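Local coordinates for cell wall binding protein cwp8 (Peptoclostridium difficile, PDB 5J6Q) that probably anchors itself to the bacterial cell wall through its three CWB2 domains, as a protein associated with the S-layer, at residues S293-T297 with G528-D532; S302-D308 with E354-V358; E496-D500 with D521-N527; T550-L554 with G578-A583. One frame throughout, in Å; residues are numbered along the deposited sequence.

Interaction 1: S293-T297 with G528-D532; sequences SRFTT and GQLVD. With SO4 (sulfate ion), chain D.
R294 reaches across to the turn at 528-532, and its guanidinium marks the border between a close-packed side and a looser, anion-filled one. On the packed side V531 CG1 sits over the centre of one guanidinium face, 3.5 Å from R294 NH2. Further along the helix T297 and D532 cross at about a right angle, with T297 CG2 3.6 Å from D532 OD1. Buried D532 OD1 also receives two waters. One is shared with R294 O and the other with T297 OG1, whose stronger partner is G291 N.

On the other side the direct link is loose, and a sulfate, probably from the crystallisation liquor, makes up the contact. G528 O takes only weak bonds from R294 NH1 and NH2, at 3.3 and 3.2 Å, whereas NH2 has a further partner in E319 O. The sulfate lies at the guanidinium edge. R294 CG lies between its backbone N and carbonyl carbon (chi1 65°), and NE (3.0 Å) comes round to the same sulfate O3 as R294 N (3.1 Å). Q529 NE2 and R294 NH1 share sulfate O1, their amide and guanidinium planes 71° apart; Q529 OE1 is held by K520.

S293 and T296 form a capping box that starts helix 294-305. This helix meets the start of helix 531-542 between L341 of strand 339-342, touched by R294 and V531, and I575 of strand 572-575, touched by T297 and D532.

Interaction 2: S302-D308 with E354-V358; sequences SKERFKD and EILRV
R357 points both terminal nitrogens at a single carbonyl oxygen: NH1 and NH2 each lie 2.9 Å from F306 O, approaching from the same face of the carbonyl plane while the oxygen stays in the plane of the guanidinium. The grip belongs to a salt-bridge network of D308, E354 and R357 that ties the chain leaving helix 294-305 to helix 349-359, within the first CWB2 domain. F306 is the first residue to leave helical geometry, and the nearby helix end would probably make its carbonyl more attractive to a positive group.

With CG anti to the backbone N (chi1 -165°) and a bend at chi3, the arginine runs across the gap between the two helices. Its NE gives a nearly straight bond to E354 OE2 at 2.9 Å, one turn earlier on the same helix, which fixes the rotation of the guanidinium. K303 CG covers one guanidinium face, 3.7 Å from R357 NH2, the two chains crossing at about a right angle.

Beside these bonds V358 CG1 packs on F306 CB at 4.2 Å and also touches the hydroxyl S302 OG at 3.5 Å. V358 also leans on I314 of strand 313-318, and backbone hydrogen bonds between R357 and G309 and between V358 and A311 carry the joint on toward that strand.

At the solvent-exposed D308, OD1 takes R357 NH1 at 2.9 Å on its anti side, carboxylate and guanidinium planes turned 61° apart.

Interaction 3: E496-D500 with D521-N527; sequences ENRKD and DGYVGGN. With SO4 (sulfate ion), chain C.
R498 meets the glycine-rich loop 521-527 by hydrogen bonding, stacking and a shared anion. Of the direct hydrogen bonds, two come from R498 NH1, to D521 O at 2.8 Å and to N527 OD1 at 3.0 Å, both acceptors lying near the guanidinium plane. N527 is itself positioned through ND2 by E427.

Stacking comes from Y523, whose ring lies along the arginine with the planes 28° apart, the two side chains running in opposite directions. The guanidinium is off-centre in this cation-pi contact, R498 CZ being 4.5 Å from the Y523 ring centroid, while R498 CD makes a CH-pi contact over the Y523 face. K499 CD packs against the ring edge, 3.5 Å from Y523 CE1.

The anion is a sulfate, probably from the crystallisation liquor. R498 CG lies between its backbone N and carbonyl carbon (chi1 79°), and the bend at chi3 brings NE (2.9 Å) to the same sulfate O3 as R498 N (2.7 Å), while NH2 meets O4. Y523 OH donates to O1, which lies at the edge of the ring, at 2.8 Å.

Charge pairing is weaker: K499 NZ and D521 OD2 form a long salt bridge at 3.5 Å. K499 finds a stronger partner in T550 OG1, and D521 OD1 in T551 OG1; the same carboxylate oxygen accepts from Y523 N in an Asx turn.

N497 OD1 caps helix 498-509 by accepting from K499 N and D500 N. The loop bridges strand 516-519 and helix 531-542, and R498 also touches A428 and D429 of helix 427-430.

Interaction 4: T550-L554 with G578-A583; sequences TTEEL and GIAKNA. With SO4 (sulfate ion), chain F.
The methyl groups of T550 and A583 face each other across the contact, T550 CG2 lying 3.7 Å from A583 CB. The alanine points at the loop and also presses on its backbone, with A583 CB 3.3 Å from E552 O. With T550 OG1 anti to the backbone N (chi1 -163°), CG2 is turned to this alanine and OG1 to E552 O, to which it donates from above the carbonyl plane at 2.8 Å. The same hydroxyl is held by K499 NZ of helix 498-509.

T551 CG2 touches the other segment, 3.4 Å from G578 O, while T551 OG1 bonds to D521. I579 lays CG1 against T550 O, at 3.6 Å, and its side chain continues onto I584 of the helix that follows.

The one hydrogen bond across the contact, amid methyl and backbone packing, joins the two main chains: A580 N donates to T551 O at 3.0 Å with an angle of 176°, nearly straight. The A580 methyl rests against T551 O and E552 CA. A580 occupies the N-cap position of helix 581-590, and just beyond it K581 N holds a sulfate, probably from the crystallisation liquor, with O4 at 2.7 Å.

Both loops lead from strands of the same parallel sheet into helices, 550-554 from strand 547-549 and the other from strand 572-575. A helix N-terminus that follows a strand and binds an anion is a familiar feature of parallel alpha/beta folds, consistent with this CWB2 domain.

How the interactions relate
Interactions 1, 3 and 4 form a continuous patch. Interaction 3 touches interaction 1 where Q529 CG lies 3.3 Å from V524 O, and it touches interaction 4 where D521 OD1 and T551 OG1 are 2.6 Å apart in a probable hydrogen bond. Centres of interactions 3 and 4 are about 12 Å apart, those of 1 and 3 about 15 Å. Interaction 2 stands apart, its centre about 17 Å from that of interaction 1, with which it shares helix 294-305, and about 30 Å from that of interaction 3. Each of interactions 1, 3 and 4 holds a sulfate at a helix N-terminus; interactions 1 and 3 use an arginine in nearly the same pose.

Interaction 1: S293-T297 with G528-D532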
loop_
_atom_site.group_PDB
_atom_site.type_symbol
_atom_site.label_atom_id
_atom_site.label_comp_id
_atom_site.label_asym_id
_atom_site.label_seq_id
_atom_site.Cartn_x
_atom_site.Cartn_y
_atom_site.Cartn_z
ATOM N N SER A 293 15.746 5.929 -9.842
ATOM C CA SER A 293 17.067 5.751 -10.494
ATOM C C SER A 293 18.136 5.539 -9.417
ATOM O O SER A 293 17.793 5.608 -8.218
ATOM C CB SER A 293 17.406 6.975 -11.359
ATOM O OG SER A 293 17.633 8.140 -10.555
ATOM N N ARG A 294 19.368 5.258 -9.792
ATOM C CA ARG A 294 20.478 5.109 -8.832
ATOM C C ARG A 294 20.674 6.395 -8.024
ATOM O O ARG A 294 20.960 6.347 -6.796
ATOM C CB ARG A 294 21.771 4.705 -9.571
ATOM C CG ARG A 294 22.299 5.796 -10.542
ATOM C CD ARG A 294 23.414 5.236 -11.461
ATOM N NE ARG A 294 23.015 3.978 -12.076
ATOM C CZ ARG A 294 23.851 2.970 -12.336
ATOM N NH1 ARG A 294 23.393 1.845 -12.876
ATOM N NH2 ARG A 294 25.143 3.080 -12.062
ATOM N N PHE A 295 20.476 7.553 -8.660
ATOM C CA PHE A 295 20.513 8.872 -7.921
ATOM C C PHE A 295 19.422 8.968 -6.835
ATOM O O PHE A 295 19.741 9.362 -5.715
ATOM C CB PHE A 295 20.285 10.114 -8.895
ATOM C CG PHE A 295 21.279 10.048 -10.023
ATOM C CD1 PHE A 295 20.880 9.666 -11.298
ATOM C CD2 PHE A 295 22.624 10.307 -9.801
ATOM C CE1 PHE A 295 21.816 9.539 -12.336
ATOM C CE2 PHE A 295 23.557 10.177 -10.830
ATOM C CZ PHE A 295 23.142 9.784 -12.096
ATOM N N THR A 296 18.122 8.599 -7.151
ATOM C CA THR A 296 17.078 8.765 -6.099
ATOM C C THR A 296 17.156 7.616 -5.044
ATOM O O THR A 296 16.867 7.849 -3.838
ATOM C CB THR A 296 15.720 8.965 -6.710
ATOM O OG1 THR A 296 15.546 7.992 -7.783
ATOM C CG2 THR A 296 15.586 10.397 -7.267
ATOM N N THR A 297 17.584 6.403 -5.472
ATOM C CA THR A 297 17.874 5.357 -4.457
ATOM C C THR A 297 18.971 5.876 -3.544
ATOM O O THR A 297 18.818 5.769 -2.311
ATOM C CB THR A 297 18.318 4.061 -5.110
ATOM O OG1 THR A 297 17.227 3.619 -5.942
ATOM C CG2 THR A 297 18.723 2.985 -4.083
ATOM N N GLY A 528 27.532 -2.017 -13.433
ATOM C CA GLY A 528 27.064 -0.711 -13.030
ATOM C C GLY A 528 25.889 -0.825 -12.056
ATOM O O GLY A 528 25.685 0.085 -11.233
ATOM N N GLN A 529 25.121 -1.986 -12.085
ATOM C CA GLN A 529 23.964 -2.108 -11.178
ATOM C C GLN A 529 24.399 -2.397 -9.695
ATOM O O GLN A 529 23.560 -2.473 -8.802
ATOM C CB GLN A 529 23.008 -3.212 -11.690
ATOM C CG GLN A 529 22.294 -2.763 -12.977
ATOM C CD GLN A 529 21.478 -1.526 -12.778
ATOM O OE1 GLN A 529 20.616 -1.447 -11.942
ATOM N NE2 GLN A 529 21.703 -0.558 -13.648
ATOM N N LEU A 530 25.683 -2.561 -9.474
ATOM C CA LEU A 530 26.208 -2.758 -8.128
ATOM C C LEU A 530 26.206 -1.437 -7.384
ATOM O O LEU A 530 26.517 -1.395 -6.164
ATOM C CB LEU A 530 27.627 -3.336 -8.192
ATOM C CG LEU A 530 27.592 -4.876 -8.570
ATOM C CD1 LEU A 530 29.100 -5.199 -8.761
ATOM C CD2 LEU A 530 27.049 -5.797 -7.410
ATOM N N VAL A 531 25.808 -0.347 -8.071
ATOM C CA VAL A 531 25.863 0.956 -7.375
ATOM C C VAL A 531 24.941 1.006 -6.162
ATOM O O VAL A 531 25.263 1.656 -5.177
ATOM C CB VAL A 531 25.503 2.083 -8.374
ATOM C CG1 VAL A 531 24.083 1.833 -8.922
ATOM C CG2 VAL A 531 25.587 3.459 -7.669
ATOM N N ASP A 532 23.787 0.307 -6.210
ATOM C CA ASP A 532 22.885 0.345 -5.052
ATOM C C ASP A 532 23.592 -0.268 -3.783
ATOM O O ASP A 532 23.501 0.255 -2.673
ATOM C CB ASP A 532 21.575 -0.409 -5.386
ATOM C CG ASP A 532 20.668 0.375 -6.357
ATOM O OD1 ASP A 532 20.928 1.595 -6.592
ATOM O OD2 ASP A 532 19.726 -0.200 -6.848
HETATM S S SO4 D . 19.540 3.255 -13.033
HETATM O O1 SO4 D . 20.438 2.372 -13.836
HETATM O O2 SO4 D . 18.415 3.588 -13.726
HETATM O O3 SO4 D . 20.167 4.455 -12.685
HETATM O O4 SO4 D . 19.141 2.523 -11.755
HETATM O O HOH W 1 22.223 3.872 -5.346
HETATM O O HOH W 2 18.388 2.373 -8.329
#

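Interaction 2: S302-D308 with E354-V358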
loop_
_atom_site.group_PDB
_atom_site.type_symbol
_atom_site.label_atom_id
_atom_site.label_comp_id
_atom_site.label_asym_id
_atom_site.label_seq_id
_atom_site.Cartn_x
_atom_site.Cartn_y
_atom_site.Cartn_z
ATOM N N SER A 302 20.541 7.886 1.939
ATOM C CA SER A 302 20.976 9.045 2.732
ATOM C C SER A 302 19.870 9.450 3.728
ATOM O O SER A 302 20.163 9.680 4.912
ATOM C CB SER A 302 21.357 10.216 1.838
ATOM O OG SER A 302 22.048 11.189 2.600
ATOM N N LYS A 303 18.601 9.490 3.287
ATOM C CA LYS A 303 17.565 9.803 4.279
ATOM C C LYS A 303 17.495 8.787 5.414
ATOM O O LYS A 303 17.168 9.160 6.542
ATOM C CB LYS A 303 16.225 9.925 3.615
ATOM C CG LYS A 303 16.233 11.217 2.752
ATOM C CD LYS A 303 15.181 11.004 1.687
ATOM C CE LYS A 303 14.867 12.250 0.887
ATOM N NZ LYS A 303 13.451 12.189 0.449
ATOM N N GLU A 304 17.858 7.515 5.145
ATOM C CA GLU A 304 17.800 6.547 6.189
ATOM C C GLU A 304 18.939 6.765 7.136
ATOM O O GLU A 304 18.764 6.625 8.345
ATOM C CB GLU A 304 17.830 5.120 5.622
ATOM C CG GLU A 304 17.541 4.096 6.685
ATOM C CD GLU A 304 16.094 4.169 7.213
ATOM O OE1 GLU A 304 15.154 4.543 6.423
ATOM O OE2 GLU A 304 15.924 3.830 8.400
ATOM N N ARG A 305 20.105 7.131 6.608
ATOM C CA ARG A 305 21.268 7.331 7.446
ATOM C C ARG A 305 21.260 8.665 8.210
ATOM O O ARG A 305 21.747 8.689 9.341
ATOM C CB ARG A 305 22.551 7.281 6.580
ATOM C CG ARG A 305 22.684 5.897 5.937
ATOM C CD ARG A 305 23.966 5.735 5.156
ATOM N NE ARG A 305 25.138 6.030 5.980
ATOM C CZ ARG A 305 26.216 6.621 5.515
ATOM N NH1 ARG A 305 27.242 6.871 6.334
ATOM N NH2 ARG A 305 26.306 6.949 4.232
ATOM N N PHE A 306 20.748 9.763 7.623
ATOM C CA PHE A 306 20.853 11.032 8.352
ATOM C C PHE A 306 19.612 11.909 8.436
ATOM O O PHE A 306 18.918 12.146 7.451
ATOM C CB PHE A 306 21.930 11.938 7.740
ATOM C CG PHE A 306 23.253 11.261 7.425
ATOM C CD1 PHE A 306 23.493 10.732 6.169
ATOM C CD2 PHE A 306 24.232 11.143 8.388
ATOM C CE1 PHE A 306 24.675 10.090 5.888
ATOM C CE2 PHE A 306 25.413 10.508 8.104
ATOM C CZ PHE A 306 25.633 9.974 6.842
ATOM N N LYS A 307 19.372 12.396 9.655
ATOM C CA LYS A 307 18.338 13.369 9.928
ATOM C C LYS A 307 18.882 14.684 9.339
ATOM O O LYS A 307 20.070 14.768 9.068
ATOM C CB LYS A 307 18.099 13.501 11.436
ATOM C CG LYS A 307 17.411 12.297 12.032
ATOM C CD LYS A 307 17.260 12.484 13.568
ATOM C CE LYS A 307 16.750 11.240 14.283
ATOM N NZ LYS A 307 17.860 10.443 14.892
ATOM N N ASP A 308 18.035 15.689 9.092
ATOM C CA ASP A 308 18.511 16.978 8.498
ATOM C C ASP A 308 19.710 17.514 9.184
ATOM O O ASP A 308 19.754 17.484 10.405
ATOM C CB ASP A 308 17.423 18.104 8.532
ATOM C CG ASP A 308 16.187 17.664 7.803
ATOM O OD1 ASP A 308 16.312 16.818 6.886
ATOM O OD2 ASP A 308 15.085 18.139 8.157
ATOM N N GLU A 354 19.993 16.867 -1.816
ATOM C CA GLU A 354 20.256 16.007 -0.613
ATOM C C GLU A 354 21.517 16.527 0.025
ATOM O O GLU A 354 21.653 16.460 1.252
ATOM C CB GLU A 354 20.389 14.462 -0.935
ATOM C CG GLU A 354 20.754 13.591 0.254
ATOM C CD GLU A 354 19.590 13.390 1.254
ATOM O OE1 GLU A 354 19.766 12.600 2.153
ATOM O OE2 GLU A 354 18.529 14.052 1.161
ATOM N N ILE A 355 22.473 17.015 -0.775
ATOM C CA ILE A 355 23.665 17.663 -0.144
ATOM C C ILE A 355 23.228 18.778 0.903
ATOM O O ILE A 355 23.700 18.808 2.038
ATOM C CB ILE A 355 24.523 18.383 -1.182
ATOM C CG1 ILE A 355 25.016 17.366 -2.225
ATOM C CG2 ILE A 355 25.815 19.120 -0.446
ATOM C CD1 ILE A 355 26.001 16.473 -1.599
ATOM N N LEU A 356 22.317 19.646 0.498
ATOM C CA LEU A 356 21.871 20.731 1.386
ATOM C C LEU A 356 21.223 20.226 2.615
ATOM O O LEU A 356 21.494 20.670 3.719
ATOM C CB LEU A 356 20.895 21.628 0.626
ATOM C CG LEU A 356 21.524 22.346 -0.574
ATOM C CD1 LEU A 356 20.457 23.284 -1.195
ATOM C CD2 LEU A 356 22.759 23.157 -0.183
ATOM N N ARG A 357 20.372 19.243 2.450
ATOM C CA ARG A 357 19.599 18.675 3.538
ATOM C C ARG A 357 20.454 18.064 4.574
ATOM O O ARG A 357 20.214 18.326 5.774
ATOM C CB ARG A 357 18.605 17.592 3.035
ATOM C CG ARG A 357 17.553 17.259 4.114
ATOM C CD ARG A 357 16.773 15.941 3.875
ATOM N NE ARG A 357 17.647 14.763 3.805
ATOM C CZ ARG A 357 18.049 14.066 4.854
ATOM N NH1 ARG A 357 17.654 14.390 6.075
ATOM N NH2 ARG A 357 18.877 13.018 4.683
ATOM N N VAL A 358 21.492 17.252 4.162
ATOM C CA VAL A 358 22.252 16.574 5.223
ATOM C C VAL A 358 23.344 17.429 5.821
ATOM O O VAL A 358 23.675 17.167 6.971
ATOM C CB VAL A 358 22.824 15.197 4.737
ATOM C CG1 VAL A 358 21.690 14.306 4.246
ATOM C CG2 VAL A 358 23.867 15.389 3.633
#

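Interaction 3: E496-D500 with D521-N527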
loop_
_atom_site.group_PDB
_atom_site.type_symbol
_atom_site.label_atom_id
_atom_site.label_comp_id
_atom_site.label_asym_id
_atom_site.label_seq_id
_atom_site.Cartn_x
_atom_site.Cartn_y
_atom_site.Cartn_z
ATOM N N GLU A 496 33.147 -19.718 -6.779
ATOM C CA GLU A 496 33.155 -19.899 -8.215
ATOM C C GLU A 496 32.550 -18.679 -8.928
ATOM O O GLU A 496 32.956 -18.357 -10.037
ATOM C CB GLU A 496 32.312 -21.155 -8.560
ATOM C CG GLU A 496 32.113 -21.381 -10.048
ATOM C CD GLU A 496 31.032 -22.405 -10.338
ATOM O OE1 GLU A 496 30.165 -22.121 -11.192
ATOM O OE2 GLU A 496 31.050 -23.494 -9.715
ATOM N N ASN A 497 31.561 -18.017 -8.314
ATOM C CA ASN A 497 30.930 -16.815 -8.891
ATOM C C ASN A 497 30.630 -15.849 -7.757
ATOM O O ASN A 497 30.876 -16.146 -6.573
ATOM C CB ASN A 497 29.670 -17.180 -9.706
ATOM C CG ASN A 497 28.635 -17.899 -8.907
ATOM O OD1 ASN A 497 28.210 -17.366 -7.828
ATOM N ND2 ASN A 497 28.266 -19.164 -9.247
ATOM N N ARG A 498 30.125 -14.698 -8.115
ATOM C CA ARG A 498 29.882 -13.632 -7.176
ATOM C C ARG A 498 28.815 -13.954 -6.076
ATOM O O ARG A 498 28.895 -13.350 -5.009
ATOM C CB ARG A 498 29.431 -12.353 -7.969
ATOM C CG ARG A 498 27.962 -12.430 -8.370
ATOM C CD ARG A 498 27.626 -11.349 -9.392
ATOM N NE ARG A 498 28.579 -11.340 -10.529
ATOM C CZ ARG A 498 28.748 -10.306 -11.364
ATOM N NH1 ARG A 498 28.074 -9.183 -11.186
ATOM N NH2 ARG A 498 29.552 -10.416 -12.410
ATOM N N LYS A 499 27.846 -14.866 -6.358
ATOM C CA LYS A 499 26.835 -15.223 -5.417
ATOM C C LYS A 499 27.539 -16.208 -4.381
ATOM O O LYS A 499 27.263 -16.077 -3.167
ATOM C CB LYS A 499 25.586 -15.861 -6.030
ATOM C CG LYS A 499 24.852 -14.852 -6.900
ATOM C CD LYS A 499 23.839 -15.454 -7.738
ATOM C CE LYS A 499 22.593 -15.597 -6.919
ATOM N NZ LYS A 499 22.026 -14.296 -6.594
ATOM N N ASP A 500 28.405 -17.107 -4.846
ATOM C CA ASP A 500 29.163 -17.952 -3.924
ATOM C C ASP A 500 30.113 -17.107 -3.098
ATOM O O ASP A 500 30.246 -17.350 -1.929
ATOM C CB ASP A 500 29.919 -19.045 -4.630
ATOM C CG ASP A 500 29.015 -19.910 -5.417
ATOM O OD1 ASP A 500 27.829 -20.155 -4.932
ATOM O OD2 ASP A 500 29.419 -20.297 -6.559
ATOM N N ASP A 521 22.790 -7.873 -7.760
ATOM C CA ASP A 521 24.181 -8.347 -7.897
ATOM C C ASP A 521 24.925 -8.009 -9.248
ATOM O O ASP A 521 26.080 -8.344 -9.413
ATOM C CB ASP A 521 24.110 -9.882 -7.766
ATOM C CG ASP A 521 23.155 -10.527 -8.840
ATOM O OD1 ASP A 521 22.714 -9.818 -9.763
ATOM O OD2 ASP A 521 22.874 -11.733 -8.749
ATOM N N GLY A 522 24.255 -7.425 -10.226
ATOM C CA GLY A 522 24.986 -7.014 -11.433
ATOM C C GLY A 522 24.793 -7.973 -12.605
ATOM O O GLY A 522 25.271 -7.716 -13.685
ATOM N N TYR A 523 24.044 -9.071 -12.391
ATOM C CA TYR A 523 23.771 -10.134 -13.362
ATOM C C TYR A 523 22.672 -9.621 -14.339
ATOM O O TYR A 523 22.578 -10.138 -15.421
ATOM C CB TYR A 523 23.309 -11.416 -12.618
ATOM C CG TYR A 523 24.410 -12.382 -12.167
ATOM C CD1 TYR A 523 24.254 -13.153 -11.013
ATOM C CD2 TYR A 523 25.573 -12.539 -12.915
ATOM C CE1 TYR A 523 25.240 -14.047 -10.606
ATOM C CE2 TYR A 523 26.559 -13.440 -12.525
ATOM C CZ TYR A 523 26.390 -14.193 -11.369
ATOM O OH TYR A 523 27.397 -15.039 -10.970
ATOM N N VAL A 524 21.793 -8.666 -13.925
ATOM C CA VAL A 524 20.824 -8.016 -14.860
ATOM C C VAL A 524 21.310 -6.581 -15.069
ATOM O O VAL A 524 21.410 -5.757 -14.129
ATOM C CB VAL A 524 19.380 -8.037 -14.335
ATOM C CG1 VAL A 524 18.448 -7.235 -15.209
ATOM C CG2 VAL A 524 18.879 -9.479 -14.209
ATOM N N GLY A 525 21.741 -6.282 -16.310
ATOM C CA GLY A 525 22.156 -4.936 -16.645
ATOM C C GLY A 525 23.611 -4.662 -16.403
ATOM O O GLY A 525 24.012 -3.517 -16.539
ATOM N N GLY A 526 24.424 -5.680 -16.020
ATOM C CA GLY A 526 25.868 -5.443 -15.851
ATOM C C GLY A 526 26.274 -4.897 -14.479
ATOM O O GLY A 526 25.435 -4.559 -13.637
ATOM N N ASN A 527 27.596 -4.801 -14.246
ATOM C CA ASN A 527 28.219 -4.358 -12.981
ATOM C C ASN A 527 27.856 -2.917 -12.506
ATOM O O ASN A 527 27.831 -2.652 -11.267
ATOM C CB ASN A 527 29.713 -4.579 -13.085
ATOM C CG ASN A 527 30.067 -6.091 -12.992
ATOM O OD1 ASN A 527 29.174 -6.965 -12.889
ATOM N ND2 ASN A 527 31.332 -6.483 -12.972
HETATM S S SO4 C . 30.696 -14.154 -12.001
HETATM O O1 SO4 C . 29.743 -15.111 -12.445
HETATM O O2 SO4 C . 31.927 -14.717 -12.006
HETATM O O3 SO4 C . 30.344 -13.654 -10.637
HETATM O O4 SO4 C . 30.683 -13.039 -12.937
HETATM O O HOH W 3 29.070 -8.545 -15.125
#

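Interaction 4: T550-L554 with G578-A583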
loop_
_atom_site.group_PDB
_atom_site.type_symbol
_atom_site.label_atom_id
_atom_site.label_comp_id
_atom_site.label_asym_id
_atom_site.label_seq_id
_atom_site.Cartn_x
_atom_site.Cartn_y
_atom_site.Cartn_z
ATOM N N THR A 550 21.684 -10.172 -4.783
ATOM C CA THR A 550 20.983 -11.013 -5.700
ATOM C C THR A 550 20.014 -10.181 -6.575
ATOM O O THR A 550 19.491 -9.160 -6.101
ATOM C CB THR A 550 20.147 -12.084 -4.963
ATOM O OG1 THR A 550 19.808 -13.117 -5.923
ATOM C CG2 THR A 550 18.872 -11.535 -4.451
ATOM N N THR A 551 19.782 -10.637 -7.842
ATOM C CA THR A 551 18.739 -9.969 -8.651
ATOM C C THR A 551 17.585 -10.910 -8.817
ATOM O O THR A 551 16.442 -10.550 -8.626
ATOM C CB THR A 551 19.268 -9.537 -10.048
ATOM O OG1 THR A 551 20.388 -8.713 -9.827
ATOM C CG2 THR A 551 18.194 -8.705 -10.830
ATOM N N GLU A 552 17.877 -12.144 -9.226
ATOM C CA GLU A 552 16.836 -13.107 -9.373
ATOM C C GLU A 552 16.901 -13.982 -8.075
ATOM O O GLU A 552 17.263 -13.459 -6.986
ATOM C CB GLU A 552 16.996 -13.966 -10.648
ATOM C CG GLU A 552 17.748 -13.238 -11.759
ATOM C CD GLU A 552 16.946 -13.175 -13.052
ATOM O OE1 GLU A 552 17.355 -13.820 -14.047
ATOM O OE2 GLU A 552 15.918 -12.477 -13.062
ATOM N N GLU A 553 16.532 -15.250 -8.144
ATOM C CA GLU A 553 16.597 -16.055 -6.906
ATOM C C GLU A 553 18.009 -16.290 -6.381
ATOM O O GLU A 553 19.021 -16.251 -7.079
ATOM C CB GLU A 553 15.854 -17.441 -7.074
ATOM C CG GLU A 553 16.582 -18.425 -8.004
ATOM C CD GLU A 553 16.135 -19.905 -7.802
ATOM O OE1 GLU A 553 16.755 -20.804 -8.425
ATOM O OE2 GLU A 553 15.167 -20.177 -7.016
ATOM N N LEU A 554 18.066 -16.523 -5.071
ATOM C CA LEU A 554 19.324 -16.850 -4.378
ATOM C C LEU A 554 20.008 -18.042 -4.884
ATOM O O LEU A 554 19.365 -18.971 -5.324
ATOM C CB LEU A 554 19.044 -17.229 -2.926
ATOM C CG LEU A 554 18.526 -16.141 -2.024
ATOM C CD1 LEU A 554 18.471 -16.643 -0.542
ATOM C CD2 LEU A 554 19.404 -15.007 -2.100
ATOM N N GLY A 578 13.761 -3.922 -8.921
ATOM C CA GLY A 578 14.260 -4.970 -9.843
ATOM C C GLY A 578 14.746 -6.245 -9.151
ATOM O O GLY A 578 15.442 -7.067 -9.731
ATOM N N ILE A 579 14.438 -6.419 -7.854
ATOM C CA ILE A 579 14.840 -7.648 -7.206
ATOM C C ILE A 579 13.624 -8.499 -7.217
ATOM O O ILE A 579 12.561 -8.053 -6.809
ATOM C CB ILE A 579 15.425 -7.379 -5.760
ATOM C CG1 ILE A 579 16.903 -6.725 -5.831
ATOM C CG2 ILE A 579 15.474 -8.729 -5.069
ATOM C CD1 ILE A 579 17.291 -5.922 -4.576
ATOM N N ALA A 580 13.745 -9.751 -7.689
ATOM C CA ALA A 580 12.592 -10.688 -7.783
ATOM C C ALA A 580 11.929 -10.862 -6.372
ATOM O O ALA A 580 12.670 -11.089 -5.398
ATOM C CB ALA A 580 13.134 -12.036 -8.228
ATOM N N LYS A 581 10.607 -10.838 -6.299
ATOM C CA LYS A 581 9.851 -11.038 -5.058
ATOM C C LYS A 581 10.200 -12.414 -4.478
ATOM O O LYS A 581 10.262 -12.646 -3.222
ATOM C CB LYS A 581 8.292 -10.988 -5.328
ATOM C CG LYS A 581 7.483 -11.136 -3.997
ATOM C CD LYS A 581 6.010 -10.689 -4.143
ATOM C CE LYS A 581 5.268 -11.487 -5.185
ATOM N NZ LYS A 581 3.836 -11.060 -5.223
ATOM N N ASN A 582 10.392 -13.347 -5.365
ATOM C CA ASN A 582 10.775 -14.695 -4.869
ATOM C C ASN A 582 12.124 -14.743 -3.996
ATOM O O ASN A 582 12.189 -15.517 -3.029
ATOM C CB ASN A 582 10.922 -15.623 -6.011
ATOM C CG ASN A 582 9.573 -16.162 -6.490
ATOM O OD1 ASN A 582 9.569 -16.884 -7.504
ATOM N ND2 ASN A 582 8.396 -15.861 -5.858
ATOM N N ALA A 583 13.147 -13.936 -4.335
ATOM C CA ALA A 583 14.395 -13.936 -3.565
ATOM C C ALA A 583 14.120 -13.338 -2.226
ATOM O O ALA A 583 14.674 -13.823 -1.266
ATOM C CB ALA A 583 15.497 -13.102 -4.247
HETATM S S SO4 F . 8.769 -9.913 -9.202
HETATM O O1 SO4 F . 7.350 -10.336 -9.117
HETATM O O2 SO4 F . 9.635 -11.029 -9.560
HETATM O O3 SO4 F . 8.929 -8.883 -10.233
HETATM O O4 SO4 F . 9.121 -9.352 -7.927
#